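Local atomic coordinates of glucose-6-phosphate isomerase (Plasmodium falciparum, PDB entry 3QKI), a protein that probably catalyses the reversible conversion of alpha-D-glucose 6-phosphate into beta-D-fructose 6-phosphate, an early step of glycolysis. Residues A[26-31]-A[82-87]; A[88-93]-A[540-545]; A[404-409]-A[545-550]. All coordinates share one frame; numbering follows the deposited sequence.

Contact 1 of 3, residues A[26-31]-A[82-87]; sequences LKSYKE and VEYAEE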
loop_
_atom_site.group_PDB
_atom_site.type_symbol
_atom_site.label_atom_id
_atom_site.label_comp_id
_atom_site.label_asym_id
_atom_site.label_seq_id
_atom_site.Cartn_x
_atom_site.Cartn_y
_atom_site.Cartn_z
ATOM N N LEU A 26 3.074 -4.176 -36.080
ATOM C CA LEU A 26 2.505 -2.950 -36.652
ATOM C C LEU A 26 3.601 -1.957 -37.040
ATOM O O LEU A 26 4.642 -1.862 -36.363
ATOM C CB LEU A 26 1.478 -2.297 -35.716
ATOM C CG LEU A 26 0.214 -3.116 -35.406
ATOM C CD1 LEU A 26 -0.504 -2.560 -34.218
ATOM C CD2 LEU A 26 -0.742 -3.118 -36.571
ATOM N N LYS A 27 3.381 -1.264 -38.174
ATOM C CA LYS A 27 4.322 -0.291 -38.739
ATOM C C LYS A 27 4.700 0.766 -37.719
ATOM O O LYS A 27 5.893 0.990 -37.507
ATOM C CB LYS A 27 3.762 0.348 -40.027
ATOM C CG LYS A 27 4.728 1.318 -40.702
ATOM C CD LYS A 27 4.026 2.263 -41.659
ATOM C CE LYS A 27 5.001 3.001 -42.538
ATOM N NZ LYS A 27 4.985 4.465 -42.265
ATOM N N SER A 28 3.691 1.400 -37.082
ATOM C CA SER A 28 3.884 2.434 -36.066
ATOM C C SER A 28 4.594 1.925 -34.799
ATOM O O SER A 28 5.310 2.713 -34.178
ATOM C CB SER A 28 2.569 3.124 -35.734
ATOM O OG SER A 28 1.643 2.142 -35.313
ATOM N N TYR A 29 4.453 0.616 -34.441
ATOM C CA TYR A 29 5.154 0.043 -33.294
ATOM C C TYR A 29 6.658 -0.076 -33.633
ATOM O O TYR A 29 7.527 0.276 -32.819
ATOM C CB TYR A 29 4.573 -1.347 -32.925
ATOM C CG TYR A 29 5.132 -1.932 -31.641
ATOM C CD1 TYR A 29 6.368 -2.579 -31.623
ATOM C CD2 TYR A 29 4.395 -1.905 -30.456
ATOM C CE1 TYR A 29 6.882 -3.128 -30.453
ATOM C CE2 TYR A 29 4.915 -2.426 -29.269
ATOM C CZ TYR A 29 6.167 -3.031 -29.272
ATOM O OH TYR A 29 6.709 -3.600 -28.140
ATOM N N LYS A 30 6.959 -0.610 -34.828
ATOM C CA LYS A 30 8.328 -0.772 -35.308
ATOM C C LYS A 30 9.024 0.617 -35.385
ATOM O O LYS A 30 10.187 0.726 -35.006
ATOM C CB LYS A 30 8.346 -1.503 -36.658
ATOM C CG LYS A 30 8.137 -3.009 -36.532
ATOM C CD LYS A 30 7.808 -3.627 -37.868
ATOM C CE LYS A 30 7.730 -5.134 -37.786
ATOM N NZ LYS A 30 7.180 -5.737 -39.037
ATOM N N GLU A 31 8.269 1.674 -35.744
ATOM C CA GLU A 31 8.781 3.039 -35.806
ATOM C C GLU A 31 9.062 3.579 -34.393
ATOM O O GLU A 31 10.095 4.206 -34.185
ATOM C CB GLU A 31 7.830 3.967 -36.586
ATOM C CG GLU A 31 7.771 3.622 -38.066
ATOM C CD GLU A 31 6.770 4.383 -38.913
ATOM O OE1 GLU A 31 5.742 4.847 -38.371
ATOM O OE2 GLU A 31 7.014 4.499 -40.136
ATOM N N VAL A 82 0.126 8.493 -31.193
ATOM C CA VAL A 82 -1.252 8.723 -31.675
ATOM C C VAL A 82 -1.506 7.919 -32.959
ATOM O O VAL A 82 -2.577 7.326 -33.097
ATOM C CB VAL A 82 -1.582 10.226 -31.797
ATOM C CG1 VAL A 82 -2.941 10.455 -32.479
ATOM C CG2 VAL A 82 -1.535 10.882 -30.422
ATOM N N GLU A 83 -0.484 7.817 -33.851
ATOM C CA GLU A 83 -0.595 7.004 -35.064
ATOM C C GLU A 83 -0.736 5.533 -34.686
ATOM O O GLU A 83 -1.466 4.816 -35.359
ATOM C CB GLU A 83 0.597 7.198 -35.996
ATOM C CG GLU A 83 0.542 8.516 -36.749
ATOM C CD GLU A 83 1.749 8.748 -37.633
ATOM O OE1 GLU A 83 2.289 7.754 -38.172
ATOM O OE2 GLU A 83 2.156 9.920 -37.786
ATOM N N TYR A 84 -0.055 5.097 -33.607
ATOM C CA TYR A 84 -0.201 3.734 -33.089
ATOM C C TYR A 84 -1.650 3.493 -32.582
ATOM O O TYR A 84 -2.239 2.476 -32.923
ATOM C CB TYR A 84 0.846 3.426 -32.003
ATOM C CG TYR A 84 0.633 2.054 -31.412
ATOM C CD1 TYR A 84 -0.111 1.884 -30.247
ATOM C CD2 TYR A 84 1.099 0.915 -32.063
ATOM C CE1 TYR A 84 -0.353 0.617 -29.724
ATOM C CE2 TYR A 84 0.839 -0.359 -31.562
ATOM C CZ TYR A 84 0.120 -0.501 -30.388
ATOM O OH TYR A 84 -0.089 -1.737 -29.852
ATOM N N ALA A 85 -2.227 4.432 -31.807
ATOM C CA ALA A 85 -3.621 4.341 -31.336
ATOM C C ALA A 85 -4.585 4.210 -32.539
ATOM O O ALA A 85 -5.512 3.390 -32.498
ATOM C CB ALA A 85 -3.981 5.567 -30.519
ATOM N N GLU A 86 -4.328 4.955 -33.621
ATOM C CA GLU A 86 -5.130 4.883 -34.869
ATOM C C GLU A 86 -4.965 3.501 -35.554
ATOM O O GLU A 86 -5.948 2.887 -35.961
ATOM C CB GLU A 86 -4.694 5.994 -35.838
ATOM C CG GLU A 86 -5.216 7.356 -35.438
ATOM C CD GLU A 86 -4.583 8.568 -36.097
ATOM O OE1 GLU A 86 -3.623 8.405 -36.886
ATOM O OE2 GLU A 86 -5.038 9.694 -35.794
ATOM N N GLU A 87 -3.722 3.005 -35.635
ATOM C CA GLU A 87 -3.421 1.711 -36.234
ATOM C C GLU A 87 -4.072 0.516 -35.502
ATOM O O GLU A 87 -4.454 -0.454 -36.157
ATOM C CB GLU A 87 -1.919 1.532 -36.408
ATOM C CG GLU A 87 -1.598 0.604 -37.563
ATOM C CD GLU A 87 -0.141 0.382 -37.908
ATOM O OE1 GLU A 87 0.700 1.261 -37.617
ATOM O OE2 GLU A 87 0.147 -0.656 -38.543
HETATM O O HOH W 1 1.204 -2.325 -40.072
#

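Contact 2 of 3, residues A[88-93]-A[540-545]; sequences VELKKK and EGFLLN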
loop_
_atom_site.group_PDB
_atom_site.type_symbol
_atom_site.label_atom_id
_atom_site.label_comp_id
_atom_site.label_asym_id
_atom_site.label_seq_id
_atom_site.Cartn_x
_atom_site.Cartn_y
_atom_site.Cartn_z
ATOM N N VAL A 88 -4.215 0.584 -34.167
ATOM C CA VAL A 88 -4.908 -0.474 -33.405
ATOM C C VAL A 88 -6.430 -0.234 -33.344
ATOM O O VAL A 88 -7.148 -1.017 -32.711
ATOM C CB VAL A 88 -4.344 -0.738 -31.982
ATOM C CG1 VAL A 88 -2.939 -1.270 -32.032
ATOM C CG2 VAL A 88 -4.441 0.493 -31.089
ATOM N N GLU A 89 -6.914 0.847 -33.978
ATOM C CA GLU A 89 -8.334 1.221 -34.047
ATOM C C GLU A 89 -8.920 1.444 -32.658
ATOM O O GLU A 89 -10.011 0.969 -32.348
ATOM C CB GLU A 89 -9.154 0.184 -34.856
ATOM C CG GLU A 89 -8.660 0.001 -36.274
ATOM C CD GLU A 89 -9.482 -0.974 -37.088
ATOM O OE1 GLU A 89 -9.379 -2.198 -36.838
ATOM O OE2 GLU A 89 -10.220 -0.512 -37.986
ATOM N N LEU A 90 -8.171 2.176 -31.823
ATOM C CA LEU A 90 -8.548 2.465 -30.457
ATOM C C LEU A 90 -9.914 3.138 -30.376
ATOM O O LEU A 90 -10.727 2.706 -29.569
ATOM C CB LEU A 90 -7.470 3.316 -29.758
ATOM C CG LEU A 90 -7.738 3.737 -28.312
ATOM C CD1 LEU A 90 -7.871 2.536 -27.416
ATOM C CD2 LEU A 90 -6.629 4.616 -27.799
ATOM N N LYS A 91 -10.165 4.181 -31.192
ATOM C CA LYS A 91 -11.449 4.897 -31.172
ATOM C C LYS A 91 -12.632 3.993 -31.531
ATOM O O LYS A 91 -13.683 4.090 -30.903
ATOM C CB LYS A 91 -11.418 6.157 -32.035
ATOM C CG LYS A 91 -10.845 7.345 -31.278
ATOM C CD LYS A 91 -11.377 8.681 -31.785
ATOM C CE LYS A 91 -12.623 9.173 -31.075
ATOM N NZ LYS A 91 -12.314 9.804 -29.757
ATOM N N LYS A 92 -12.452 3.103 -32.506
ATOM C CA LYS A 92 -13.497 2.166 -32.928
ATOM C C LYS A 92 -13.841 1.238 -31.758
ATOM O O LYS A 92 -15.021 1.019 -31.471
ATOM C CB LYS A 92 -12.995 1.397 -34.159
ATOM C CG LYS A 92 -13.920 0.328 -34.743
ATOM C CD LYS A 92 -13.164 -0.468 -35.819
ATOM C CE LYS A 92 -13.759 -1.823 -36.110
ATOM N NZ LYS A 92 -12.714 -2.877 -36.137
ATOM N N LYS A 93 -12.800 0.721 -31.069
ATOM C CA LYS A 93 -12.933 -0.193 -29.946
ATOM C C LYS A 93 -13.579 0.456 -28.729
ATOM O O LYS A 93 -14.426 -0.153 -28.090
ATOM C CB LYS A 93 -11.568 -0.826 -29.620
ATOM C CG LYS A 93 -11.159 -1.818 -30.700
ATOM C CD LYS A 93 -9.699 -2.169 -30.664
ATOM C CE LYS A 93 -9.419 -3.216 -31.706
ATOM N NZ LYS A 93 -7.973 -3.433 -31.881
ATOM N N GLU A 540 -5.760 1.435 -22.464
ATOM C CA GLU A 540 -4.524 0.699 -22.409
ATOM C C GLU A 540 -4.661 -0.787 -22.776
ATOM O O GLU A 540 -3.762 -1.338 -23.422
ATOM C CB GLU A 540 -3.794 0.927 -21.078
ATOM C CG GLU A 540 -2.303 0.702 -21.204
ATOM C CD GLU A 540 -1.462 1.171 -20.040
ATOM O OE1 GLU A 540 -2.010 1.791 -19.098
ATOM O OE2 GLU A 540 -0.233 0.932 -20.084
ATOM N N GLY A 541 -5.777 -1.418 -22.391
ATOM C CA GLY A 541 -6.038 -2.820 -22.723
ATOM C C GLY A 541 -6.131 -3.004 -24.228
ATOM O O GLY A 541 -5.566 -3.958 -24.765
ATOM N N PHE A 542 -6.758 -2.038 -24.923
ATOM C CA PHE A 542 -6.864 -2.040 -26.386
ATOM C C PHE A 542 -5.520 -1.787 -27.062
ATOM O O PHE A 542 -5.209 -2.457 -28.048
ATOM C CB PHE A 542 -7.951 -1.086 -26.904
ATOM C CG PHE A 542 -9.370 -1.527 -26.557
ATOM C CD1 PHE A 542 -9.787 -2.836 -26.781
ATOM C CD2 PHE A 542 -10.296 -0.616 -26.043
ATOM C CE1 PHE A 542 -11.101 -3.230 -26.495
ATOM C CE2 PHE A 542 -11.598 -1.022 -25.718
ATOM C CZ PHE A 542 -11.989 -2.328 -25.940
ATOM N N LEU A 543 -4.690 -0.896 -26.486
ATOM C CA LEU A 543 -3.323 -0.657 -26.982
ATOM C C LEU A 543 -2.501 -1.951 -26.838
ATOM O O LEU A 543 -1.737 -2.295 -27.741
ATOM C CB LEU A 543 -2.621 0.482 -26.209
ATOM C CG LEU A 543 -3.204 1.894 -26.316
ATOM C CD1 LEU A 543 -2.402 2.854 -25.445
ATOM C CD2 LEU A 543 -3.256 2.380 -27.762
ATOM N N LEU A 544 -2.674 -2.668 -25.704
ATOM C CA LEU A 544 -1.962 -3.929 -25.428
ATOM C C LEU A 544 -2.542 -5.105 -26.181
ATOM O O LEU A 544 -1.950 -6.189 -26.176
ATOM C CB LEU A 544 -1.996 -4.234 -23.927
ATOM C CG LEU A 544 -1.138 -3.318 -23.047
ATOM C CD1 LEU A 544 -1.463 -3.529 -21.596
ATOM C CD2 LEU A 544 0.356 -3.516 -23.318
ATOM N N ASN A 545 -3.739 -4.903 -26.774
ATOM C CA ASN A 545 -4.539 -5.906 -27.473
ATOM C C ASN A 545 -4.857 -7.097 -26.553
ATOM O O ASN A 545 -4.730 -8.248 -26.950
ATOM C CB ASN A 545 -3.878 -6.360 -28.790
ATOM C CG ASN A 545 -4.819 -7.072 -29.708
ATOM O OD1 ASN A 545 -6.004 -6.749 -29.788
ATOM N ND2 ASN A 545 -4.325 -8.099 -30.374
HETATM O O HOH W 2 -6.939 -4.162 -29.399
HETATM O O HOH W 3 -8.236 -6.682 -31.230
#

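Contact 3 of 3, residues A[404-409]-A[545-550]; sequences VDRNNQ and NINSFD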
loop_
_atom_site.group_PDB
_atom_site.type_symbol
_atom_site.label_atom_id
_atom_site.label_comp_id
_atom_site.label_asym_id
_atom_site.label_seq_id
_atom_site.Cartn_x
_atom_site.Cartn_y
_atom_site.Cartn_z
ATOM N N VAL A 404 -2.435 -13.270 -22.797
ATOM C CA VAL A 404 -3.116 -13.811 -23.985
ATOM C C VAL A 404 -3.805 -12.656 -24.644
ATOM O O VAL A 404 -4.526 -11.904 -23.969
ATOM C CB VAL A 404 -4.122 -14.940 -23.678
ATOM C CG1 VAL A 404 -4.655 -15.546 -24.973
ATOM C CG2 VAL A 404 -3.523 -16.021 -22.767
ATOM N N ASP A 405 -3.557 -12.482 -25.952
ATOM C CA ASP A 405 -4.130 -11.374 -26.688
ATOM C C ASP A 405 -5.605 -11.576 -27.130
ATOM O O ASP A 405 -6.179 -12.648 -26.908
ATOM C CB ASP A 405 -3.192 -10.911 -27.816
ATOM C CG ASP A 405 -3.096 -11.784 -29.048
ATOM O OD1 ASP A 405 -3.886 -12.749 -29.160
ATOM O OD2 ASP A 405 -2.250 -11.482 -29.925
ATOM N N ARG A 406 -6.199 -10.550 -27.741
ATOM C CA ARG A 406 -7.586 -10.577 -28.216
ATOM C C ARG A 406 -7.816 -11.549 -29.392
ATOM O O ARG A 406 -8.951 -11.791 -29.764
ATOM C CB ARG A 406 -8.131 -9.155 -28.487
ATOM C CG ARG A 406 -8.307 -8.328 -27.197
ATOM C CD ARG A 406 -8.850 -6.923 -27.435
ATOM N NE ARG A 406 -10.243 -6.967 -27.905
ATOM C CZ ARG A 406 -11.323 -6.942 -27.120
ATOM N NH1 ARG A 406 -11.196 -6.818 -25.793
ATOM N NH2 ARG A 406 -12.536 -7.017 -27.654
ATOM N N ASN A 407 -6.741 -12.111 -29.949
ATOM C CA ASN A 407 -6.752 -13.122 -31.009
ATOM C C ASN A 407 -6.471 -14.499 -30.417
ATOM O O ASN A 407 -6.220 -15.445 -31.166
ATOM C CB ASN A 407 -5.717 -12.783 -32.094
ATOM C CG ASN A 407 -5.968 -11.455 -32.790
ATOM O OD1 ASN A 407 -7.117 -11.093 -33.091
ATOM N ND2 ASN A 407 -4.894 -10.698 -33.065
ATOM N N ASN A 408 -6.503 -14.609 -29.077
ATOM C CA ASN A 408 -6.318 -15.843 -28.290
ATOM C C ASN A 408 -4.938 -16.446 -28.380
ATOM O O ASN A 408 -4.743 -17.613 -28.027
ATOM C CB ASN A 408 -7.436 -16.889 -28.608
ATOM C CG ASN A 408 -8.796 -16.282 -28.577
ATOM O OD1 ASN A 408 -9.213 -15.685 -27.582
ATOM N ND2 ASN A 408 -9.491 -16.376 -29.678
ATOM N N GLN A 409 -3.957 -15.626 -28.775
ATOM C CA GLN A 409 -2.569 -16.038 -28.901
ATOM C C GLN A 409 -1.809 -15.730 -27.622
ATOM O O GLN A 409 -1.860 -14.590 -27.153
ATOM C CB GLN A 409 -1.892 -15.329 -30.103
ATOM C CG GLN A 409 -2.549 -15.596 -31.468
ATOM C CD GLN A 409 -2.828 -17.072 -31.712
ATOM O OE1 GLN A 409 -1.933 -17.939 -31.625
ATOM N NE2 GLN A 409 -4.095 -17.388 -31.979
ATOM N N ASN A 545 -3.739 -4.903 -26.774
ATOM C CA ASN A 545 -4.539 -5.906 -27.473
ATOM C C ASN A 545 -4.857 -7.097 -26.553
ATOM O O ASN A 545 -4.730 -8.248 -26.950
ATOM C CB ASN A 545 -3.878 -6.360 -28.790
ATOM C CG ASN A 545 -4.819 -7.072 -29.708
ATOM O OD1 ASN A 545 -6.004 -6.749 -29.788
ATOM N ND2 ASN A 545 -4.325 -8.099 -30.374
ATOM N N ILE A 546 -5.255 -6.810 -25.319
ATOM C CA ILE A 546 -5.639 -7.861 -24.360
ATOM C C ILE A 546 -7.092 -7.620 -23.929
ATOM O O ILE A 546 -7.672 -6.572 -24.239
ATOM C CB ILE A 546 -4.676 -7.947 -23.152
ATOM C CG1 ILE A 546 -4.641 -6.610 -22.362
ATOM C CG2 ILE A 546 -3.274 -8.515 -23.554
ATOM C CD1 ILE A 546 -3.740 -6.620 -21.161
ATOM N N ASN A 547 -7.678 -8.583 -23.239
ATOM C CA ASN A 547 -9.040 -8.443 -22.747
ATOM C C ASN A 547 -8.966 -7.891 -21.301
ATOM O O ASN A 547 -8.579 -8.608 -20.390
ATOM C CB ASN A 547 -9.809 -9.769 -22.828
ATOM C CG ASN A 547 -11.249 -9.667 -22.358
ATOM O OD1 ASN A 547 -11.806 -8.584 -22.206
ATOM N ND2 ASN A 547 -11.893 -10.791 -22.145
ATOM N N SER A 548 -9.317 -6.615 -21.111
ATOM C CA SER A 548 -9.269 -5.924 -19.812
ATOM C C SER A 548 -10.400 -6.349 -18.886
ATOM O O SER A 548 -10.435 -5.941 -17.733
ATOM C CB SER A 548 -9.437 -4.417 -20.024
ATOM O OG SER A 548 -8.347 -3.816 -20.687
ATOM N N PHE A 549 -11.359 -7.108 -19.413
ATOM C CA PHE A 549 -12.618 -7.360 -18.777
ATOM C C PHE A 549 -12.866 -8.691 -18.111
ATOM O O PHE A 549 -13.865 -8.823 -17.424
ATOM C CB PHE A 549 -13.752 -6.934 -19.747
ATOM C CG PHE A 549 -13.461 -5.582 -20.351
ATOM C CD1 PHE A 549 -13.148 -5.458 -21.704
ATOM C CD2 PHE A 549 -13.446 -4.433 -19.561
ATOM C CE1 PHE A 549 -12.886 -4.201 -22.263
ATOM C CE2 PHE A 549 -13.147 -3.185 -20.119
ATOM C CZ PHE A 549 -12.891 -3.076 -21.469
ATOM N N ASP A 550 -11.951 -9.652 -18.267
ATOM C CA ASP A 550 -12.100 -10.946 -17.649
ATOM C C ASP A 550 -11.072 -11.075 -16.520
ATOM O O ASP A 550 -10.311 -10.136 -16.243
ATOM C CB ASP A 550 -11.930 -12.060 -18.719
ATOM C CG ASP A 550 -10.601 -12.071 -19.480
ATOM O OD1 ASP A 550 -9.637 -11.413 -19.023
ATOM O OD2 ASP A 550 -10.516 -12.763 -20.513
HETATM O O HOH W 4 -6.395 -10.943 -22.298
HETATM O O HOH W 5 -1.236 -8.773 -29.936
HETATM O O HOH W 6 -9.771 -5.131 -23.719
#

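Contact 1 of 3, residues A[26-31]-A[82-87]
Two torsions bring Glu87 and Ser28 together. Glu87 sends its CG away from its own backbone N (chi1 -152°) and then runs out extended, while Ser28 holds OG between its N and its carbonyl carbon (chi1 57°), which puts the hydroxyl on the side of the carboxylate, next to the serine's own N-H. The contact is a pair of roughly antiparallel helices, in which a carboxylate from the last turn of helix 75-87 receives the first backbone N-H groups of helix 27-39.

Glu87 OE1 takes two bonds from one residue. Ser28 N reaches it at 3.0 Å, almost straight (161°) and on the syn side, a little out of the carboxylate plane; Ser28 OG donates to the same oxygen at 2.6 Å, from well above that plane. The other oxygen, OE2, accepts a long, weak bond from Lys27 N at 3.3 Å, and one water bridges that same pair of atoms. Bonds at both oxygens, though the OE2 one is weak, probably limit the carboxylate's rotation, and its negative charge at the start of helix 27-39 should be favourable to the helix dipole.

Leu26, in the N-cap position, runs antiparallel past Glu87 and packs its CD2 methyl on the carboxylate oxygen OE2, at 3.3 Å. The apolar part begins with its other methyl, CD1, which comes obliquely to the Tyr84 ring, 3.7 Å from CE2. Ser28 OG also sits at the edge of this ring, 3.5 Å from CD2. The two tyrosine side chains leave their helices in a common direction; further in, Tyr84 stacks on Phe365, its OH bonding Leu543 O, and Tyr29 OH bonds His369. Between them, Tyr84 CE2 lies at the edge of the Tyr29 ring, 4.0 Å from its CD2.

Contact 2 of 3, residues A[88-93]-A[540-545]
The tight helix-to-helix turn centred on Glu89 packs against the C-terminal end of helix 523-543. Glu89 ends helix 75-87 with a positive phi and is also the N-cap of helix 90-99; its neighbours Val88 and Leu90 meet Phe542 and Leu543. The two leucines touch methyl to methyl, Leu90 CD2 against Leu543 CD2 at 4.0 Å, and Val88 CG2 reaches that same Leu543 methyl. Leu90 CD1 comes in at the edge of the Phe542 ring and rests 3.7 Å from its CB.

One face of this ring belongs to Lys93. Its CB sits 3.6 Å from the ring centroid and only 4° off the normal, a CH-pi contact almost exactly over the centre, and CD follows at the CD1 side of the ring. With CG anti to the carbonyl carbon (chi1 -71°), the extended chain crosses the ring and brings Lys93 NZ to Val88 O, 2.7 Å away. A water 2.8 Å from Lys93 NZ then hands on two hydrogen bonds, to Phe542 O and to Asn545 OD1; a second water bonds Asn545 OD1 well and NZ only weakly. Asn545, like Glu89, has a positive phi: two helix C termini, each closed by a Schellman motif.

Contact 3 of 3, residues A[404-409]-A[545-550]
Arg406 lies along the backbone of Asn545 and Ile546. Its CB starts 3.5 Å from Asn545 OD1. CG and CD both pass along Ile546 O, CD at 3.4 Å, and CD also stays near Asn545 OD1. There the chain bends (chi3 68°), which sets the guanidinium with its edge, in plane, towards Ile546 O. That carbonyl is too far from NH1 for a direct bond; a water 2.6 Å from Ile546 O makes the link, its bond from NH1 being weak, and the same water accepts from Ser548 N. The firmer partner at the tip is Val103, whose carbonyl takes NH2, and the ring of Phe542 also packs on the arginine.

At the other end of the residue, Arg406 N bonds Asn545 O at 2.8 Å, from above the carbonyl plane. Arg406 is the second residue of a type I beta turn from Asp405 to Asn408. Asp405 OD1 accepts from Asn407 N, an Asx turn, and Gln409 N is a second donor to the same oxygen, arriving from the opposite face of the carboxylate. The other oxygen, OD2, holds a water at 2.9 Å that also accepts from Asn545 ND2. A further water joins the two loops at Val404 O, 2.7 Å away, and Asn547 N; Ile546 CG2 touches that Val404 O at 3.6 Å. Asn547 forms an Asx turn of its own, with OD1 accepting from Phe549 N, while its ND2 bonds Asn104 OD1. At the end of the beta turn, Asn408 OD1 bonds His504 of the second subunit.

How the contacts relate
Contacts 1 and 2 lie 11 Å apart between centres, contacts 2 and 3 the same, and contacts 1 and 3 about 19 Å. Contact 1 closes before contact 2 opens, with helix 90-99 following helix 75-87 after a tight turn; contacts 2 and 3 interleave along the chain and share Asn545. Between contacts 1 and 2, Tyr84 OH probably hydrogen-bonds Leu543 O at 2.7 Å. The end of helix 523-543 thus meets helices 75-87 and 90-99, then leads into the 545-550 loop. There the Ile546 side chain of contact 3 is about 10 Å from that of Glu398, which binds beta-D-fructose 6-phosphate, a ligand absent from this chain.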